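Local coordinates for thiosulfate sulfurtransferase (Pseudomonas aeruginosa, PDB 1YT8), which probably transfers a sulfur atom from thiosulfate to cyanide, as a protein built from repeated rhodanese-like domains, at residues L26-E31 / A43-L48; P369-P374 / A443-A448; D377-T382 / F459-G464; G392-D397 / E431-T436; W414-Q419 / A483-D488. One frame throughout, in Å; residues are numbered along the deposited sequence.

Contact 1. Residues L26-E31 / A43-L48; sequences LLDVRE and AANLPL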
# COMPACT_ATOMS: atom_id res chain seq x y z
N LEU A 26 11.86 -7.84 6.69
CA LEU A 26 13.05 -7.19 6.12
C LEU A 26 12.60 -5.77 5.80
O LEU A 26 11.88 -5.54 4.83
CB LEU A 26 13.48 -7.91 4.84
CG LEU A 26 14.66 -7.33 4.07
CD1 LEU A 26 15.90 -7.31 4.96
CD2 LEU A 26 14.92 -8.18 2.83
N LEU A 27 13.02 -4.82 6.63
CA LEU A 27 12.60 -3.44 6.47
C LEU A 27 13.63 -2.45 5.93
O LEU A 27 14.71 -2.30 6.50
CB LEU A 27 12.07 -2.91 7.81
CG LEU A 27 11.00 -3.74 8.52
CD1 LEU A 27 10.68 -3.11 9.88
CD2 LEU A 27 9.75 -3.83 7.66
N ASP A 28 13.28 -1.79 4.84
CA ASP A 28 14.12 -0.77 4.23
C ASP A 28 13.65 0.50 4.93
O ASP A 28 12.51 0.93 4.74
CB ASP A 28 13.84 -0.67 2.73
CG ASP A 28 14.82 0.24 2.00
OD1 ASP A 28 15.23 1.27 2.57
OD2 ASP A 28 15.18 -0.08 0.85
N VAL A 29 14.51 1.10 5.75
CA VAL A 29 14.11 2.30 6.48
C VAL A 29 14.38 3.64 5.80
O VAL A 29 14.17 4.70 6.39
CB VAL A 29 14.73 2.32 7.90
CG1 VAL A 29 14.19 1.14 8.71
CG2 VAL A 29 16.25 2.26 7.81
N ARG A 30 14.85 3.60 4.55
CA ARG A 30 15.10 4.83 3.81
C ARG A 30 13.74 5.38 3.38
O ARG A 30 12.71 4.73 3.57
CB ARG A 30 15.92 4.54 2.55
CG ARG A 30 17.33 4.03 2.81
CD ARG A 30 18.01 3.66 1.49
NE ARG A 30 17.42 2.47 0.89
CZ ARG A 30 17.66 2.07 -0.36
NH1 ARG A 30 18.47 2.77 -1.14
NH2 ARG A 30 17.08 0.97 -0.83
N GLU A 31 13.73 6.59 2.81
CA GLU A 31 12.49 7.18 2.32
C GLU A 31 12.04 6.37 1.10
O GLU A 31 12.83 5.60 0.54
CB GLU A 31 12.70 8.64 1.92
CG GLU A 31 13.10 9.57 3.07
CD GLU A 31 12.05 9.62 4.17
OE1 GLU A 31 10.84 9.61 3.85
OE2 GLU A 31 12.43 9.70 5.36
N ALA A 43 11.58 -7.06 0.64
CA ALA A 43 11.87 -5.99 1.58
C ALA A 43 10.66 -5.07 1.59
O ALA A 43 10.16 -4.66 0.54
CB ALA A 43 13.12 -5.23 1.14
N ALA A 44 10.18 -4.76 2.79
CA ALA A 44 9.04 -3.86 2.94
C ALA A 44 9.61 -2.50 3.30
O ALA A 44 10.58 -2.41 4.05
CB ALA A 44 8.13 -4.36 4.07
N ASN A 45 9.02 -1.44 2.75
CA ASN A 45 9.51 -0.10 3.04
C ASN A 45 8.78 0.53 4.22
O ASN A 45 7.57 0.75 4.17
CB ASN A 45 9.38 0.78 1.80
CG ASN A 45 9.95 2.18 2.01
OD1 ASN A 45 10.99 2.36 2.64
ND2 ASN A 45 9.27 3.18 1.46
N LEU A 46 9.52 0.80 5.29
CA LEU A 46 8.96 1.47 6.45
C LEU A 46 9.97 2.53 6.84
O LEU A 46 10.85 2.30 7.68
CB LEU A 46 8.71 0.50 7.61
CG LEU A 46 8.16 1.16 8.88
CD1 LEU A 46 7.06 2.15 8.53
CD2 LEU A 46 7.65 0.10 9.86
N PRO A 47 9.88 3.70 6.21
CA PRO A 47 10.78 4.83 6.47
C PRO A 47 10.95 5.14 7.95
O PRO A 47 9.97 5.20 8.70
CB PRO A 47 10.11 5.98 5.72
CG PRO A 47 9.46 5.27 4.55
CD PRO A 47 8.84 4.08 5.23
N LEU A 48 12.20 5.32 8.37
CA LEU A 48 12.49 5.66 9.75
C LEU A 48 11.57 6.80 10.17
O LEU A 48 11.09 6.85 11.30
CB LEU A 48 13.95 6.09 9.90
CG LEU A 48 14.40 6.55 11.29
CD1 LEU A 48 14.45 5.36 12.24
CD2 LEU A 48 15.77 7.20 11.19

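Contact 2. Residues P369-P374 / A443-A448; sequences PLPRQP and ARFAVA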
# COMPACT_ATOMS: atom_id res chain seq x y z
N PRO A 369 -2.76 0.67 15.60
CA PRO A 369 -2.16 0.47 16.92
C PRO A 369 -0.90 1.32 17.04
O PRO A 369 -0.04 1.29 16.16
CB PRO A 369 -1.86 -1.03 16.93
CG PRO A 369 -1.51 -1.30 15.50
CD PRO A 369 -2.58 -0.53 14.75
N LEU A 370 -0.81 2.09 18.11
CA LEU A 370 0.34 2.96 18.31
C LEU A 370 1.07 2.68 19.62
O LEU A 370 0.49 2.15 20.57
CB LEU A 370 -0.08 4.43 18.29
CG LEU A 370 -0.70 5.00 17.01
CD1 LEU A 370 -1.25 6.39 17.30
CD2 LEU A 370 0.33 5.04 15.89
N PRO A 371 2.37 3.02 19.67
CA PRO A 371 3.14 2.81 20.89
C PRO A 371 2.79 3.95 21.84
O PRO A 371 1.94 4.79 21.51
CB PRO A 371 4.58 2.88 20.39
CG PRO A 371 4.49 3.88 19.29
CD PRO A 371 3.23 3.48 18.57
N ARG A 372 3.41 3.99 23.02
CA ARG A 372 3.11 5.06 23.96
C ARG A 372 3.46 6.41 23.34
O ARG A 372 4.51 6.55 22.71
CB ARG A 372 3.90 4.85 25.26
CG ARG A 372 3.75 5.99 26.27
CD ARG A 372 4.26 5.62 27.67
NE ARG A 372 5.61 5.06 27.65
CZ ARG A 372 5.89 3.76 27.55
NH1 ARG A 372 4.91 2.88 27.46
NH2 ARG A 372 7.15 3.35 27.55
N GLN A 373 2.57 7.38 23.49
CA GLN A 373 2.77 8.72 22.94
C GLN A 373 3.76 9.50 23.81
O GLN A 373 3.54 9.66 25.01
CB GLN A 373 1.45 9.49 22.91
CG GLN A 373 0.96 9.88 21.52
CD GLN A 373 0.41 8.71 20.74
OE1 GLN A 373 1.10 7.70 20.53
NE2 GLN A 373 -0.84 8.82 20.30
N PRO A 374 4.86 9.99 23.22
CA PRO A 374 5.83 10.75 24.02
C PRO A 374 5.23 12.06 24.50
O PRO A 374 4.30 12.59 23.90
CB PRO A 374 7.00 10.95 23.06
CG PRO A 374 6.35 10.94 21.71
CD PRO A 374 5.35 9.82 21.84
N ALA A 443 4.60 14.74 14.31
CA ALA A 443 5.46 15.77 14.89
C ALA A 443 5.79 15.50 16.36
O ALA A 443 6.89 15.82 16.82
CB ALA A 443 4.81 17.15 14.73
N ARG A 444 4.84 14.92 17.08
CA ARG A 444 5.02 14.60 18.49
C ARG A 444 6.19 13.64 18.71
O ARG A 444 6.95 13.78 19.67
CB ARG A 444 3.74 13.98 19.08
CG ARG A 444 3.85 13.59 20.55
CD ARG A 444 2.56 12.96 21.08
NE ARG A 444 1.48 13.92 21.29
CZ ARG A 444 1.38 14.71 22.36
NH1 ARG A 444 2.29 14.66 23.33
NH2 ARG A 444 0.36 15.56 22.46
N PHE A 445 6.35 12.67 17.81
CA PHE A 445 7.43 11.70 17.93
C PHE A 445 8.79 12.31 17.60
O PHE A 445 9.83 11.71 17.87
CB PHE A 445 7.17 10.51 17.00
CG PHE A 445 6.16 9.54 17.54
CD1 PHE A 445 6.53 8.58 18.48
CD2 PHE A 445 4.83 9.60 17.15
CE1 PHE A 445 5.60 7.70 19.02
CE2 PHE A 445 3.89 8.72 17.68
CZ PHE A 445 4.27 7.77 18.62
N ALA A 446 8.78 13.51 17.02
CA ALA A 446 10.01 14.19 16.64
C ALA A 446 10.50 15.23 17.65
O ALA A 446 11.63 15.72 17.53
CB ALA A 446 9.83 14.85 15.27
N VAL A 447 9.68 15.56 18.63
CA VAL A 447 10.05 16.56 19.63
C VAL A 447 11.40 16.28 20.30
O VAL A 447 12.27 17.15 20.34
CB VAL A 447 8.96 16.70 20.72
CG1 VAL A 447 9.42 17.66 21.81
CG2 VAL A 447 7.67 17.21 20.09
N ALA A 448 11.57 15.07 20.83
CA ALA A 448 12.80 14.71 21.52
C ALA A 448 14.06 14.90 20.67
O ALA A 448 15.08 15.39 21.17
CB ALA A 448 12.72 13.26 22.02

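Contact 3. Residues D377-T382 / F459-G464; sequences DTIDPT and FLLDGG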
# COMPACT_ATOMS: atom_id res chain seq x y z
N ASP A 377 5.29 19.69 25.25
CA ASP A 377 4.65 20.92 25.68
C ASP A 377 3.97 21.44 24.42
O ASP A 377 4.60 21.56 23.36
CB ASP A 377 5.70 21.92 26.18
CG ASP A 377 6.41 21.43 27.43
OD1 ASP A 377 5.71 21.10 28.42
OD2 ASP A 377 7.65 21.38 27.44
N THR A 378 2.67 21.73 24.52
CA THR A 378 1.92 22.20 23.37
C THR A 378 1.65 23.70 23.37
O THR A 378 1.80 24.38 24.38
CB THR A 378 0.57 21.47 23.25
OG1 THR A 378 -0.19 21.67 24.44
CG2 THR A 378 0.79 19.98 23.02
N ILE A 379 1.26 24.20 22.21
CA ILE A 379 0.95 25.60 22.02
C ILE A 379 -0.29 25.67 21.12
O ILE A 379 -0.39 24.93 20.15
CB ILE A 379 2.13 26.34 21.36
CG1 ILE A 379 1.79 27.82 21.17
CG2 ILE A 379 2.48 25.69 20.02
CD1 ILE A 379 2.93 28.64 20.59
N ASP A 380 -1.23 26.54 21.47
CA ASP A 380 -2.46 26.68 20.69
C ASP A 380 -2.18 27.46 19.40
O ASP A 380 -1.28 28.30 19.36
CB ASP A 380 -3.54 27.42 21.50
CG ASP A 380 -3.84 26.74 22.83
OD1 ASP A 380 -4.12 25.52 22.83
OD2 ASP A 380 -3.80 27.43 23.87
N PRO A 381 -2.96 27.20 18.34
CA PRO A 381 -2.79 27.88 17.06
C PRO A 381 -2.76 29.41 17.17
O PRO A 381 -1.91 30.06 16.56
CB PRO A 381 -3.98 27.38 16.25
CG PRO A 381 -4.13 25.97 16.74
CD PRO A 381 -3.96 26.12 18.24
N THR A 382 -3.68 29.99 17.94
CA THR A 382 -3.72 31.44 18.09
C THR A 382 -2.47 31.98 18.78
O THR A 382 -2.03 33.09 18.50
CB THR A 382 -4.97 31.89 18.88
OG1 THR A 382 -5.00 31.26 20.17
CG2 THR A 382 -6.24 31.52 18.12
N PHE A 459 8.24 23.05 20.96
CA PHE A 459 6.82 22.90 21.25
C PHE A 459 6.08 22.17 20.14
O PHE A 459 6.54 22.12 18.99
CB PHE A 459 6.18 24.28 21.42
CG PHE A 459 6.64 25.01 22.65
CD1 PHE A 459 5.87 24.99 23.81
CD2 PHE A 459 7.86 25.68 22.65
CE1 PHE A 459 6.31 25.65 24.96
CE2 PHE A 459 8.31 26.33 23.80
CZ PHE A 459 7.53 26.32 24.95
N LEU A 460 4.94 21.60 20.49
CA LEU A 460 4.09 20.87 19.55
C LEU A 460 2.81 21.67 19.34
O LEU A 460 2.15 22.06 20.30
CB LEU A 460 3.74 19.49 20.10
CG LEU A 460 2.83 18.62 19.23
CD1 LEU A 460 3.59 18.23 17.96
CD2 LEU A 460 2.41 17.36 20.00
N LEU A 461 2.47 21.92 18.08
CA LEU A 461 1.25 22.65 17.77
C LEU A 461 0.06 21.76 18.12
O LEU A 461 -0.10 20.68 17.55
CB LEU A 461 1.21 23.03 16.29
CG LEU A 461 -0.02 23.83 15.84
CD1 LEU A 461 -0.12 25.11 16.65
CD2 LEU A 461 0.10 24.15 14.35
N ASP A 462 -0.75 22.21 19.07
CA ASP A 462 -1.93 21.48 19.52
C ASP A 462 -2.91 21.26 18.37
O ASP A 462 -3.54 22.21 17.91
CB ASP A 462 -2.63 22.26 20.64
CG ASP A 462 -3.45 21.37 21.56
OD1 ASP A 462 -4.06 20.39 21.08
OD2 ASP A 462 -3.49 21.66 22.78
N GLY A 463 -3.03 20.02 17.91
CA GLY A 463 -3.96 19.74 16.82
C GLY A 463 -3.36 19.86 15.43
O GLY A 463 -4.04 19.63 14.43
N GLY A 464 -2.09 20.23 15.36
CA GLY A 464 -1.42 20.36 14.07
C GLY A 464 -2.00 21.39 13.13
O GLY A 464 -2.79 22.25 13.52

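Contact 4. Residues G392-D397 / E431-T436; sequences GTRVLD and ERYVLT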
# COMPACT_ATOMS: atom_id res chain seq x y z
N GLY A 392 12.26 34.75 15.15
CA GLY A 392 12.78 33.90 16.21
C GLY A 392 12.09 32.56 16.36
O GLY A 392 12.63 31.65 17.01
N THR A 393 10.90 32.42 15.78
CA THR A 393 10.17 31.16 15.88
C THR A 393 10.27 30.37 14.59
O THR A 393 9.89 30.85 13.53
CB THR A 393 8.68 31.40 16.19
OG1 THR A 393 8.55 32.06 17.46
CG2 THR A 393 7.92 30.08 16.24
N ARG A 394 10.79 29.15 14.69
CA ARG A 394 10.92 28.28 13.53
C ARG A 394 9.86 27.19 13.55
O ARG A 394 9.74 26.43 14.52
CB ARG A 394 12.31 27.63 13.48
CG ARG A 394 12.49 26.64 12.33
CD ARG A 394 12.32 27.32 10.96
NE ARG A 394 13.47 28.13 10.61
CZ ARG A 394 13.51 28.98 9.58
NH1 ARG A 394 12.45 29.14 8.80
NH2 ARG A 394 14.62 29.66 9.33
N VAL A 395 9.06 27.14 12.49
CA VAL A 395 8.01 26.14 12.39
C VAL A 395 8.46 25.05 11.43
O VAL A 395 8.83 25.33 10.29
CB VAL A 395 6.70 26.75 11.87
CG1 VAL A 395 5.64 25.66 11.68
CG2 VAL A 395 6.19 27.81 12.85
N LEU A 396 8.44 23.81 11.90
CA LEU A 396 8.84 22.66 11.10
C LEU A 396 7.60 21.82 10.79
O LEU A 396 6.87 21.44 11.70
CB LEU A 396 9.86 21.81 11.86
CG LEU A 396 11.13 22.52 12.33
CD1 LEU A 396 12.07 21.50 12.97
CD2 LEU A 396 11.80 23.20 11.14
N ASP A 397 7.38 21.54 9.51
CA ASP A 397 6.22 20.77 9.06
C ASP A 397 6.66 19.36 8.66
O ASP A 397 7.44 19.19 7.73
CB ASP A 397 5.57 21.46 7.86
CG ASP A 397 4.14 21.02 7.62
OD1 ASP A 397 3.77 19.91 8.08
OD2 ASP A 397 3.39 21.77 6.96
N GLU A 431 15.02 30.83 18.30
CA GLU A 431 14.88 31.02 19.73
C GLU A 431 13.96 29.92 20.27
O GLU A 431 14.02 29.56 21.44
CB GLU A 431 14.31 32.40 20.03
CG GLU A 431 15.18 33.53 19.48
CD GLU A 431 14.86 34.89 20.07
OE1 GLU A 431 13.70 35.35 19.94
OE2 GLU A 431 15.77 35.51 20.66
N ARG A 432 13.14 29.38 19.37
CA ARG A 432 12.20 28.33 19.74
C ARG A 432 11.64 27.65 18.50
O ARG A 432 11.48 28.28 17.45
CB ARG A 432 11.06 28.92 20.57
CG ARG A 432 10.39 30.12 19.89
CD ARG A 432 9.60 30.96 20.88
NE ARG A 432 9.00 32.13 20.23
CZ ARG A 432 8.36 33.10 20.87
NH1 ARG A 432 8.23 33.06 22.19
NH2 ARG A 432 7.84 34.12 20.19
N TYR A 433 11.33 26.36 18.62
CA TYR A 433 10.78 25.59 17.52
C TYR A 433 9.37 25.12 17.83
O TYR A 433 9.05 24.80 18.97
CB TYR A 433 11.63 24.34 17.26
CG TYR A 433 13.01 24.60 16.72
CD1 TYR A 433 13.26 24.64 15.35
CD2 TYR A 433 14.09 24.80 17.59
CE1 TYR A 433 14.54 24.85 14.86
CE2 TYR A 433 15.37 25.01 17.11
CZ TYR A 433 15.59 25.04 15.74
OH TYR A 433 16.86 25.26 15.27
N VAL A 434 8.53 25.10 16.80
CA VAL A 434 7.16 24.63 16.94
C VAL A 434 7.00 23.58 15.83
O VAL A 434 7.21 23.88 14.66
CB VAL A 434 6.13 25.76 16.73
CG1 VAL A 434 4.72 25.18 16.80
CG2 VAL A 434 6.32 26.82 17.81
N LEU A 435 6.65 22.36 16.22
CA LEU A 435 6.50 21.28 15.25
C LEU A 435 5.04 21.01 14.90
O LEU A 435 4.16 21.09 15.76
CB LEU A 435 7.14 20.00 15.79
CG LEU A 435 8.48 20.16 16.53
CD1 LEU A 435 9.01 18.78 16.87
CD2 LEU A 435 9.49 20.92 15.68
N THR A 436 4.78 20.70 13.63
CA THR A 436 3.43 20.42 13.20
C THR A 436 3.40 19.36 12.10
O THR A 436 4.43 18.93 11.59
CB THR A 436 2.73 21.70 12.66
OG1 THR A 436 1.34 21.45 12.46
CG2 THR A 436 3.35 22.13 11.33
O HOH W 1 8.92 34.62 17.42

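Contact 5. Residues W414-Q419 / A483-D488; sequences WVLRSQ and ASPRID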
# COMPACT_ATOMS: atom_id res chain seq x y z
N TRP A 414 9.34 22.73 5.38
CA TRP A 414 9.08 21.30 5.26
C TRP A 414 10.37 20.54 5.55
O TRP A 414 11.45 20.93 5.10
CB TRP A 414 8.58 20.94 3.85
CG TRP A 414 8.31 19.47 3.73
CD1 TRP A 414 7.25 18.78 4.25
CD2 TRP A 414 9.17 18.48 3.14
NE1 TRP A 414 7.40 17.43 4.03
CE2 TRP A 414 8.57 17.22 3.35
CE3 TRP A 414 10.40 18.54 2.46
CZ2 TRP A 414 9.15 16.02 2.90
CZ3 TRP A 414 10.98 17.35 2.01
CH2 TRP A 414 10.35 16.11 2.23
N VAL A 415 10.25 19.46 6.31
CA VAL A 415 11.42 18.66 6.66
C VAL A 415 11.12 17.16 6.65
O VAL A 415 9.97 16.74 6.71
CB VAL A 415 11.93 19.00 8.08
CG1 VAL A 415 12.32 20.47 8.17
CG2 VAL A 415 10.86 18.69 9.11
N LEU A 416 12.20 16.39 6.58
CA LEU A 416 12.14 14.93 6.63
C LEU A 416 12.59 14.61 8.05
O LEU A 416 13.65 15.07 8.47
CB LEU A 416 13.13 14.31 5.65
CG LEU A 416 12.77 14.22 4.17
CD1 LEU A 416 13.96 13.66 3.40
CD2 LEU A 416 11.54 13.34 3.99
N ARG A 417 11.80 13.84 8.78
CA ARG A 417 12.19 13.50 10.13
C ARG A 417 13.51 12.73 10.14
O ARG A 417 14.29 12.82 11.09
CB ARG A 417 11.10 12.66 10.80
CG ARG A 417 11.43 12.30 12.24
CD ARG A 417 10.36 11.45 12.86
NE ARG A 417 10.77 10.92 14.16
CZ ARG A 417 10.29 9.80 14.69
NH1 ARG A 417 9.38 9.10 14.02
NH2 ARG A 417 10.73 9.38 15.86
N SER A 418 13.76 11.99 9.07
CA SER A 418 14.97 11.18 8.94
C SER A 418 16.24 11.98 8.64
O SER A 418 17.34 11.43 8.69
CB SER A 418 14.78 10.12 7.84
OG SER A 418 14.63 10.73 6.57
N GLN A 419 16.08 13.26 8.34
CA GLN A 419 17.22 14.12 8.03
C GLN A 419 17.14 15.45 8.79
O GLN A 419 17.45 16.51 8.25
CB GLN A 419 17.27 14.39 6.52
CG GLN A 419 17.49 13.14 5.68
CD GLN A 419 17.65 13.43 4.20
OE1 GLN A 419 18.03 14.54 3.80
NE2 GLN A 419 17.38 12.43 3.37
N ALA A 483 13.46 22.42 3.57
CA ALA A 483 14.71 22.26 4.28
C ALA A 483 15.30 20.86 4.08
O ALA A 483 16.37 20.55 4.60
CB ALA A 483 14.50 22.54 5.76
N SER A 484 14.57 20.04 3.33
CA SER A 484 14.99 18.67 3.03
C SER A 484 14.62 18.37 1.58
O SER A 484 13.77 19.04 1.01
CB SER A 484 14.26 17.66 3.93
OG SER A 484 14.57 17.82 5.30
N PRO A 485 15.26 17.37 0.97
CA PRO A 485 14.95 17.03 -0.43
C PRO A 485 13.63 16.26 -0.50
O PRO A 485 13.34 15.45 0.38
CB PRO A 485 16.15 16.17 -0.84
CG PRO A 485 16.47 15.44 0.44
CD PRO A 485 16.38 16.55 1.48
N ARG A 486 12.82 16.51 -1.53
CA ARG A 486 11.54 15.81 -1.66
C ARG A 486 11.72 14.40 -2.20
O ARG A 486 11.52 14.15 -3.39
CB ARG A 486 10.58 16.58 -2.58
CG ARG A 486 10.01 17.85 -1.98
CD ARG A 486 8.93 18.46 -2.87
NE ARG A 486 7.72 17.64 -2.93
CZ ARG A 486 6.62 17.99 -3.59
NH1 ARG A 486 6.58 19.14 -4.24
NH2 ARG A 486 5.55 17.20 -3.57
N ILE A 487 12.10 13.48 -1.32
CA ILE A 487 12.30 12.09 -1.70
C ILE A 487 11.36 11.18 -0.91
O ILE A 487 11.52 9.96 -0.92
CB ILE A 487 13.75 11.64 -1.42
CG1 ILE A 487 14.08 11.85 0.06
CG2 ILE A 487 14.71 12.40 -2.32
CD1 ILE A 487 15.42 11.29 0.49
N ASP A 488 10.38 11.78 -0.23
CA ASP A 488 9.46 11.00 0.58
C ASP A 488 8.43 10.19 -0.21
O ASP A 488 7.77 9.31 0.35
CB ASP A 488 8.77 11.89 1.63
CG ASP A 488 7.96 13.03 1.04
OD1 ASP A 488 8.33 13.56 -0.03
OD2 ASP A 488 6.96 13.43 1.67
O HOH W 2 17.25 17.56 5.51

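Contact 1. Residues L26-E31 / A43-L48
The ring of P47 lies against the backbone of R30, its CG 3.4 Å from R30 O, whereas the guanidinium of R30 is turned back to its own segment. There the D28 carboxylate meets it at the edge and in plane: NE binds D28 OD1 while NH2 binds D28 OD2 at 2.7 Å. Both oxygens use their syn lone pairs, which makes a side-on salt bridge held at two points. D28 has CG anti to the backbone N (chi1 -172°), and OD1 also accepts from R30 N at 3.1 Å, closing an Asx turn. R30 N and NE on OD1 and R30 NH2 on OD2 fix the rotation of the carboxylate, and Y69 OH adds a weak bond to OD2.

The backbones pair as parallel strands, L27 opposite A44 and D28 opposite N45. A44 N binds L26 O at 2.8 Å, D28 N binds A44 O, and L46 N binds D28 O. Past the strands, L48 N still reaches V29 O at 2.9 Å in a nearly straight bond (167° at the hydrogen). L27 and A44 share one sheet face, where L27 CD2 is 4.0 Å from A44 CB; L26 CD2 approaches A43 CB at 3.8 Å.

The contact pairs the two strands of a beta-alpha-beta unit at one edge of the first rhodanese-like sheet. Strand 25-28 runs between edge strand 44-45 and strand 66-69, and E31 is the N-cap residue of helix 32-35. Helix 51-58 covers A44 and L46, while V29 and L48 pack on helix 75-85.

Contact 2. Residues P369-P374 / A443-A448
R444, F445 and P374 bury most of the surface here, and the two helix residues receive P374 in different ways. R444 bonds to its backbone: NH1 donates to P374 O at 2.9 Å, with the oxygen at the edge of the guanidinium and near its plane. The donor also lies in the carbonyl plane, and the angle at the hydrogen is 155°. F445 instead takes P374 CD over one face of its ring, the two side chains crossing at about a right angle. P374 CD sits 3.9 Å from the ring centroid and 27° off the normal, which meets the geometry of a CH-pi contact. F445 has CG anti to the carbonyl carbon (chi1 -78°), beside its own N; the far end of the ring reaches the loop, where P371 CG comes to 4.0 Å from F445 CZ. Q373 crosses R444 at about a right angle, its CG 3.5 Å from R444 CD.

Residues 369-374 form part of the extended connection between strand 348-352 of the third sheet and strand 378-379 of the fourth. Helix 441-454 rests on the fourth sheet through A443 and V447, both of which touch L435. Helix 51-58 of the first domain borders both segments: P369 and P371 touch H56, and F445 touches E52.

Contact 3. Residues D377-T382 / F459-G464
L461 has CG anti to the backbone N (chi1 -179°), and a chi2 of 57° places CD1 beside the other strand, 3.5 Å from I379 O and 3.9 Å from P381 CA. I379 likewise holds CG1 anti to its N, leaving CG2 to face the partner strand, 4.2 Å from F459 CB and 4.3 Å from L461 CD1. F459 turns the edge of its ring toward T378 O, while D377 CB lies 3.9 Å from F459 CD1.

Three backbone bonds join the parallel strands: L460 N to D377 O, I379 N to L460 O, and D462 N to I379 O at 2.9 Å. The bridges put T378 and L460 on one face of the sheet, I379 and L461 on the other. D380 and D462 lie side by side and point the same way, with D380 OD1 3.9 Å from D462 OD2; both residues are exposed, so solvent probably screens the repulsion. After strand 458-461 the chain makes a type II turn from L461 to G464, closed by G464 N to L461 O.

Strand 378-379 is one of the two edge strands of the fourth rhodanese-like sheet, with strand 458-461 between it and strand 432-436. Helix 381-387 covers the face bearing I379 and L461, and helix 441-454 covers L460 on the opposite face.

Contact 4. Residues G392-D397 / E431-T436
L396 and L435 lie side by side and point the same way, L396 CD1 3.8 Å from L435 CD2, on one face of the parallel sheet that forms the core of the fourth rhodanese-like domain. The same face carries R394 and Y433, whose side chains cross at a slant: R394 CB and CG each come to 3.7 Å from Y433 CD1, so it is the aliphatic base of the arginine that touches the CD1-CE1 side of the ring. The guanidinium is led away and binds L427 O. Helices 420-427 and 441-454 close over this face.

T393, V395, V434 and T436 point to the other side. T393 CG2 reaches V434 CG2 at 4.0 Å, and T436 CG2 is 4.0 Å from D397 CG.

Between the two layers of side chains the strands keep register at all five bridges, their axes 4.7 Å apart and 23° from parallel. R394 and L396 each both donate and accept across the pair, the straightest bond being R394 N to R432 O (172° at the hydrogen). At the start of the strands G392 O takes E431 N at 2.8 Å and R432 N more weakly.

R432, extended from CG to NE, crosses T393 at a slant and makes a cation-pi contact with W387. Its NE donates to T393 OG1 at 2.8 Å, close to the guanidinium plane, and a water closes the ring by bonding T393 OG1 and accepting from R432 NH2.

Contact 5. Residues W414-Q419 / A483-D488
The loop that leaves edge strand 413-414 of the fourth rhodanese-like sheet is met here by the irregular chain between helices 464-470 and 501-512, W414 and L416 fitting against residues 483-488. The strand end is held by A483 N, which binds W414 O at 2.9 Å. One residue on, S484 OG accepts from L416 N at 3.0 Å; with OG anti to its carbonyl carbon (chi1 -64°), beside its own N, the hydroxyl faces L416 N. That OG also bonds a water at 2.7 Å, and the water also bonds Q419 O, so S484 OG is linked directly to L416 and through water to Q419. S484 N, by contrast, is buried with no partner in the model.

W414 presents its six-membered edge to the opposing backbone: CZ3 is 3.4 Å from S484 O and equally far from P485 O, both oxygens near the ring plane. R486, centre of an inverse gamma turn, carries the chain past this edge. D488 then meets the indole tip to tip, OD2 3.6 Å from W414 CZ2 with the planes 49° apart. Each polar end has its own outside partner, W414 NE1 in T399 O and D488 OD1 in S401 OG. L416 crosses I487 at about a right angle, CD1 3.8 Å from I487 CG1, while its CD2 packs on D488 CB.

Helix 420-427 starts directly after Q419 and lends A423 to V415, A483 and S484, and I487 packs on helix 32-35 of the first domain.

Contacts 3 and 4 are built into one sheet, their centres 10 Å apart, and are joined where F459 N meets Y433 O at 2.8 Å. Contact 2 flanks that sheet: A443 CB packs 3.6 Å from L460 CD1 of contact 3, and L435 CD1 of contact 4 packs on the same helix, 3.6 Å from A443 O. Contact 5 continues from the sheet's other edge, with D397 O 3.2 Å from V415 N. Contact 1 belongs to the first domain; it reaches contact 5, 16 Å away between centres, through the probable bond of E31 OE2 to S418 OG at 2.7 Å. The sulfite pocket around C193-R198 and Q312 includes no residue of these five contacts.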